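Local coordinates for YghZ aldo-keto reductase (PDB 3N6Q), which belongs to the TIM-barrel aldo-keto reductases and probably catalyses the reduction of carbonyl compounds with a nicotinamide cofactor, at the interface of chains A and B. Residues are numbered along the deposited sequence; one frame, centred on the assembly and turned at random. Chains: chain A/B, YghZ aldo-keto reductase.

Contact 1: the interface of chains A and B. Residues chain A 10, 15, 24-26, 58; chain B 106-107.
B:Pro106 and B:Tyr107, neighbours in a loop of chain B, pack against a surface of chain A formed by the strands 15-17 and 24-26 and two loop residues, A:Tyr10 and A:Thr58. B:Pro106 has 92 Å² of its own surface buried by chain A, and a compact, rigid pyrrolidine ring suits a site walled by aromatic carbons. Its CG meets the ring of A:Tyr15 at CE1, 3.9 Å away, while its CD faces CE1 of A:Tyr10; both tyrosine side chains cross the proline at about a right angle. A third wall comes from A:Arg24, with 40 Å² of its surface buried: its CB lies 4.0 Å from CB of B:Pro106. The arginine chain bends at chi3 (79°), setting NH1 beside CB of B:Pro106, and NH1 binds a water that also reaches the carbonyl O of B:Pro106. A second water joins that same oxygen to the backbone N of A:Arg24, so two bridges grip one carbonyl. B:Tyr107 supplies the direct polar link; one face of its ring lies against CG of its own neighbour B:Pro106, toward the rim. A phenol fits because its hydroxyl, at the end of a rigid ring, can take part in two hydrogen bonds. The hydroxyl OH donates to the carbonyl O of A:Arg24 at 2.6 Å, almost in line with the C=O bond (161°). The same OH shares a hydrogen bond with the A:Thr58 hydroxyl OG1, 2.9 Å away.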
loop_
_atom_site.group_PDB
_atom_site.type_symbol
_atom_site.label_atom_id
_atom_site.label_comp_id
_atom_site.label_asym_id
_atom_site.label_seq_id
_atom_site.Cartn_x
_atom_site.Cartn_y
_atom_site.Cartn_z
ATOM N N TYR A 10 4.491 -11.954 -34.314
ATOM C CA TYR A 10 4.921 -12.932 -33.303
ATOM C C TYR A 10 5.324 -14.261 -33.907
ATOM O O TYR A 10 5.579 -15.231 -33.158
ATOM C CB TYR A 10 3.835 -13.183 -32.230
ATOM C CG TYR A 10 3.533 -11.903 -31.476
ATOM C CD1 TYR A 10 4.552 -11.217 -30.830
ATOM C CD2 TYR A 10 2.267 -11.322 -31.515
ATOM C CE1 TYR A 10 4.328 -10.006 -30.215
ATOM C CE2 TYR A 10 2.007 -10.103 -30.833
ATOM C CZ TYR A 10 3.048 -9.453 -30.204
ATOM O OH TYR A 10 2.809 -8.239 -29.556
ATOM N N TYR A 15 11.301 -16.249 -28.386
ATOM C CA TYR A 15 11.156 -15.695 -27.038
ATOM C C TYR A 15 11.783 -16.621 -25.976
ATOM O O TYR A 15 11.685 -17.849 -26.112
ATOM C CB TYR A 15 9.681 -15.499 -26.726
ATOM C CG TYR A 15 9.084 -14.471 -27.664
ATOM C CD1 TYR A 15 9.162 -13.110 -27.367
ATOM C CD2 TYR A 15 8.516 -14.873 -28.880
ATOM C CE1 TYR A 15 8.697 -12.121 -28.321
ATOM C CE2 TYR A 15 8.027 -13.920 -29.807
ATOM C CZ TYR A 15 8.117 -12.575 -29.507
ATOM O OH TYR A 15 7.762 -11.672 -30.493
ATOM N N ARG A 24 8.489 -13.748 -20.687
ATOM C CA ARG A 24 9.233 -14.095 -21.889
ATOM C C ARG A 24 9.750 -12.850 -22.595
ATOM O O ARG A 24 8.954 -11.999 -22.957
ATOM C CB ARG A 24 8.388 -14.913 -22.849
ATOM C CG ARG A 24 7.842 -16.179 -22.178
ATOM C CD ARG A 24 6.631 -16.726 -22.943
ATOM N NE ARG A 24 7.110 -17.439 -24.102
ATOM C CZ ARG A 24 6.337 -17.740 -25.149
ATOM N NH1 ARG A 24 5.031 -17.438 -25.092
ATOM N NH2 ARG A 24 6.861 -18.398 -26.202
ATOM N N LEU A 25 11.065 -12.749 -22.792
ATOM C CA LEU A 25 11.652 -11.600 -23.540
ATOM C C LEU A 25 11.980 -12.066 -24.945
ATOM O O LEU A 25 12.318 -13.238 -25.157
ATOM C CB LEU A 25 12.912 -11.101 -22.850
ATOM C CG LEU A 25 12.624 -10.506 -21.463
ATOM C CD1 LEU A 25 13.950 -10.099 -20.806
ATOM C CD2 LEU A 25 11.642 -9.311 -21.569
ATOM N N PRO A 26 11.883 -11.155 -25.931
ATOM C CA PRO A 26 12.406 -11.467 -27.256
ATOM C C PRO A 26 13.915 -11.727 -27.147
ATOM O O PRO A 26 14.581 -11.137 -26.280
ATOM C CB PRO A 26 12.142 -10.144 -28.042
ATOM C CG PRO A 26 12.233 -9.109 -26.973
ATOM C CD PRO A 26 11.480 -9.751 -25.810
ATOM N N THR A 58 9.560 -6.956 -28.442
ATOM C CA THR A 58 8.525 -6.427 -27.555
ATOM C C THR A 58 9.177 -5.724 -26.383
ATOM O O THR A 58 8.475 -5.186 -25.485
ATOM C CB THR A 58 7.652 -7.628 -26.990
ATOM O OG1 THR A 58 8.562 -8.586 -26.422
ATOM C CG2 THR A 58 6.798 -8.258 -28.096
ATOM N N PRO B 106 3.488 -12.678 -26.241
ATOM C CA PRO B 106 3.907 -13.449 -25.066
ATOM C C PRO B 106 3.340 -12.976 -23.703
ATOM O O PRO B 106 3.521 -13.716 -22.690
ATOM C CB PRO B 106 5.432 -13.368 -25.119
ATOM C CG PRO B 106 5.694 -11.946 -25.820
ATOM C CD PRO B 106 4.626 -12.061 -26.953
ATOM N N TYR B 107 2.672 -11.800 -23.643
ATOM C CA TYR B 107 2.132 -11.307 -22.358
ATOM C C TYR B 107 0.614 -11.455 -22.311
ATOM O O TYR B 107 0.018 -10.932 -21.428
ATOM C CB TYR B 107 2.598 -9.865 -22.031
ATOM C CG TYR B 107 4.050 -9.709 -22.375
ATOM C CD1 TYR B 107 5.034 -10.582 -21.833
ATOM C CD2 TYR B 107 4.439 -8.841 -23.389
ATOM C CE1 TYR B 107 6.335 -10.587 -22.348
ATOM C CE2 TYR B 107 5.759 -8.844 -23.912
ATOM C CZ TYR B 107 6.705 -9.689 -23.330
ATOM O OH TYR B 107 7.996 -9.722 -23.854
HETATM O O HOH W 1 5.563 -13.852 -20.873
HETATM O O HOH W 2 3.185 -16.318 -23.200
#

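Contact 2: the interface of chains A and B. Residues chain A 21-23, 164; chain B 112-114, 148.
A:Gly22, in the loop 21-23, turns its backbone N toward B:Glu148 with phi/psi of -96°/11°. That N donates to the carboxylate oxygen OE1 of B:Glu148 at 2.8 Å in a nearly straight bond, on the syn side but tilted from the carboxylate plane; a glycine may suit the close approach, though its backbone angles do not demand one. The other oxygen, OE2, takes the phenol OH of A:Tyr164 at 2.7 Å from above the carboxylate plane, with ring and carboxylate close to perpendicular. Within chain B, the backbone N of B:Arg113, at the start of helix 113-127, donates to the anti lone pair of OE2, so the glutamate caps that helix while binding chain A. The helix start would probably favour the charged carboxylate. Its reach comes from an extended chain, CG lying opposite the backbone N (chi1 178°). A glutamine here would still span the gap, but it would probably leave either the amide of A:Gly22 or the pair of donors at OE2 without an acceptor. A tyrosine suits position A:Tyr164 because its hydroxyl, besides donating, accepts at OH a longer bond of 3.3 Å from the backbone N of B:Lys114. The side chain of B:Arg113 runs antiparallel to the tyrosine, its CB 3.8 Å from CZ of A:Tyr164, with CD over the rim of one ring face. Beside them A:Leu23, its NH held by the hydroxyl OG of A:Ser21, offers an apolar methyl to the aliphatic part of the lysine, CD1 lying 3.7 Å from CB of B:Lys114.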
loop_
_atom_site.group_PDB
_atom_site.type_symbol
_atom_site.label_atom_id
_atom_site.label_comp_id
_atom_site.label_asym_id
_atom_site.label_seq_id
_atom_site.Cartn_x
_atom_site.Cartn_y
_atom_site.Cartn_z
ATOM N N SER A 21 11.528 -16.907 -14.135
ATOM C CA SER A 21 10.212 -16.202 -14.098
ATOM C C SER A 21 9.263 -16.670 -15.191
ATOM O O SER A 21 9.660 -17.398 -16.112
ATOM C CB SER A 21 10.405 -14.689 -14.227
ATOM O OG SER A 21 10.590 -14.444 -15.621
ATOM N N GLY A 22 8.033 -16.165 -15.182
ATOM C CA GLY A 22 7.165 -16.506 -16.309
ATOM C C GLY A 22 7.184 -15.395 -17.385
ATOM O O GLY A 22 6.445 -15.448 -18.364
ATOM N N LEU A 23 8.108 -14.462 -17.265
ATOM C CA LEU A 23 8.161 -13.355 -18.296
ATOM C C LEU A 23 9.049 -13.773 -19.482
ATOM O O LEU A 23 10.243 -14.081 -19.292
ATOM C CB LEU A 23 8.664 -12.072 -17.669
ATOM C CG LEU A 23 8.565 -10.819 -18.613
ATOM C CD1 LEU A 23 7.056 -10.427 -18.646
ATOM C CD2 LEU A 23 9.390 -9.689 -17.944
ATOM N N TYR A 164 8.456 -5.390 -12.079
ATOM C CA TYR A 164 9.611 -6.249 -11.734
ATOM C C TYR A 164 10.824 -5.369 -11.554
ATOM O O TYR A 164 10.863 -4.220 -12.076
ATOM C CB TYR A 164 9.974 -7.168 -12.902
ATOM C CG TYR A 164 8.889 -8.150 -13.358
ATOM C CD1 TYR A 164 8.784 -9.447 -12.785
ATOM C CD2 TYR A 164 8.016 -7.813 -14.416
ATOM C CE1 TYR A 164 7.811 -10.378 -13.289
ATOM C CE2 TYR A 164 7.075 -8.770 -14.919
ATOM C CZ TYR A 164 7.006 -10.044 -14.343
ATOM O OH TYR A 164 6.141 -11.005 -14.846
ATOM N N SER B 112 1.842 -15.110 -15.775
ATOM C CA SER B 112 2.956 -14.166 -15.379
ATOM C C SER B 112 2.366 -12.981 -14.583
ATOM O O SER B 112 1.177 -12.647 -14.737
ATOM C CB SER B 112 3.692 -13.682 -16.672
ATOM O OG SER B 112 2.932 -12.732 -17.417
ATOM N N ARG B 113 3.184 -12.309 -13.781
ATOM C CA ARG B 113 2.720 -11.110 -13.095
ATOM C C ARG B 113 2.302 -10.014 -14.140
ATOM O O ARG B 113 1.293 -9.308 -13.949
ATOM C CB ARG B 113 3.865 -10.614 -12.213
ATOM C CG ARG B 113 3.481 -9.384 -11.383
ATOM C CD ARG B 113 4.772 -8.994 -10.597
ATOM N NE ARG B 113 4.521 -7.833 -9.748
ATOM C CZ ARG B 113 3.973 -7.940 -8.556
ATOM N NH1 ARG B 113 3.692 -9.177 -8.104
ATOM N NH2 ARG B 113 3.783 -6.857 -7.793
ATOM N N LYS B 114 3.088 -9.885 -15.215
ATOM C CA LYS B 114 2.778 -8.962 -16.330
ATOM C C LYS B 114 1.347 -9.177 -16.872
ATOM O O LYS B 114 0.497 -8.257 -16.890
ATOM C CB LYS B 114 3.814 -9.169 -17.468
ATOM C CG LYS B 114 3.436 -8.471 -18.793
ATOM C CD LYS B 114 3.401 -6.920 -18.673
ATOM C CE LYS B 114 3.127 -6.330 -20.145
ATOM N NZ LYS B 114 3.306 -4.815 -20.203
ATOM N N GLU B 148 5.218 -16.627 -8.444
ATOM C CA GLU B 148 4.957 -15.390 -9.246
ATOM C C GLU B 148 3.444 -15.177 -9.410
ATOM O O GLU B 148 2.934 -14.082 -9.205
ATOM C CB GLU B 148 5.645 -15.485 -10.608
ATOM C CG GLU B 148 5.333 -14.182 -11.486
ATOM C CD GLU B 148 6.186 -14.093 -12.757
ATOM O OE1 GLU B 148 7.239 -14.758 -12.837
ATOM O OE2 GLU B 148 5.769 -13.403 -13.710
#

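Contact 1 and contact 2 are neighbouring patches of one A-B interface, with C-alpha centres about 12 Å apart. They share no residue, but the chain A stretch 21-26 runs through both: its loop portion serves contact 2 and strand 24-26 serves contact 1. On chain B, the loop bearing contact 1 leads within a few residues to helix 113-127 in contact 2. The stretches 21-26 of chain A and 106-114 of chain B thus each take part in both contacts, with residues more distant in sequence, such as A:Tyr164 and B:Glu148, joining in. The interface is not an exact two-fold, and although the deposited assembly is a tetramer, the structure alone does not show that this pairing forms in solution.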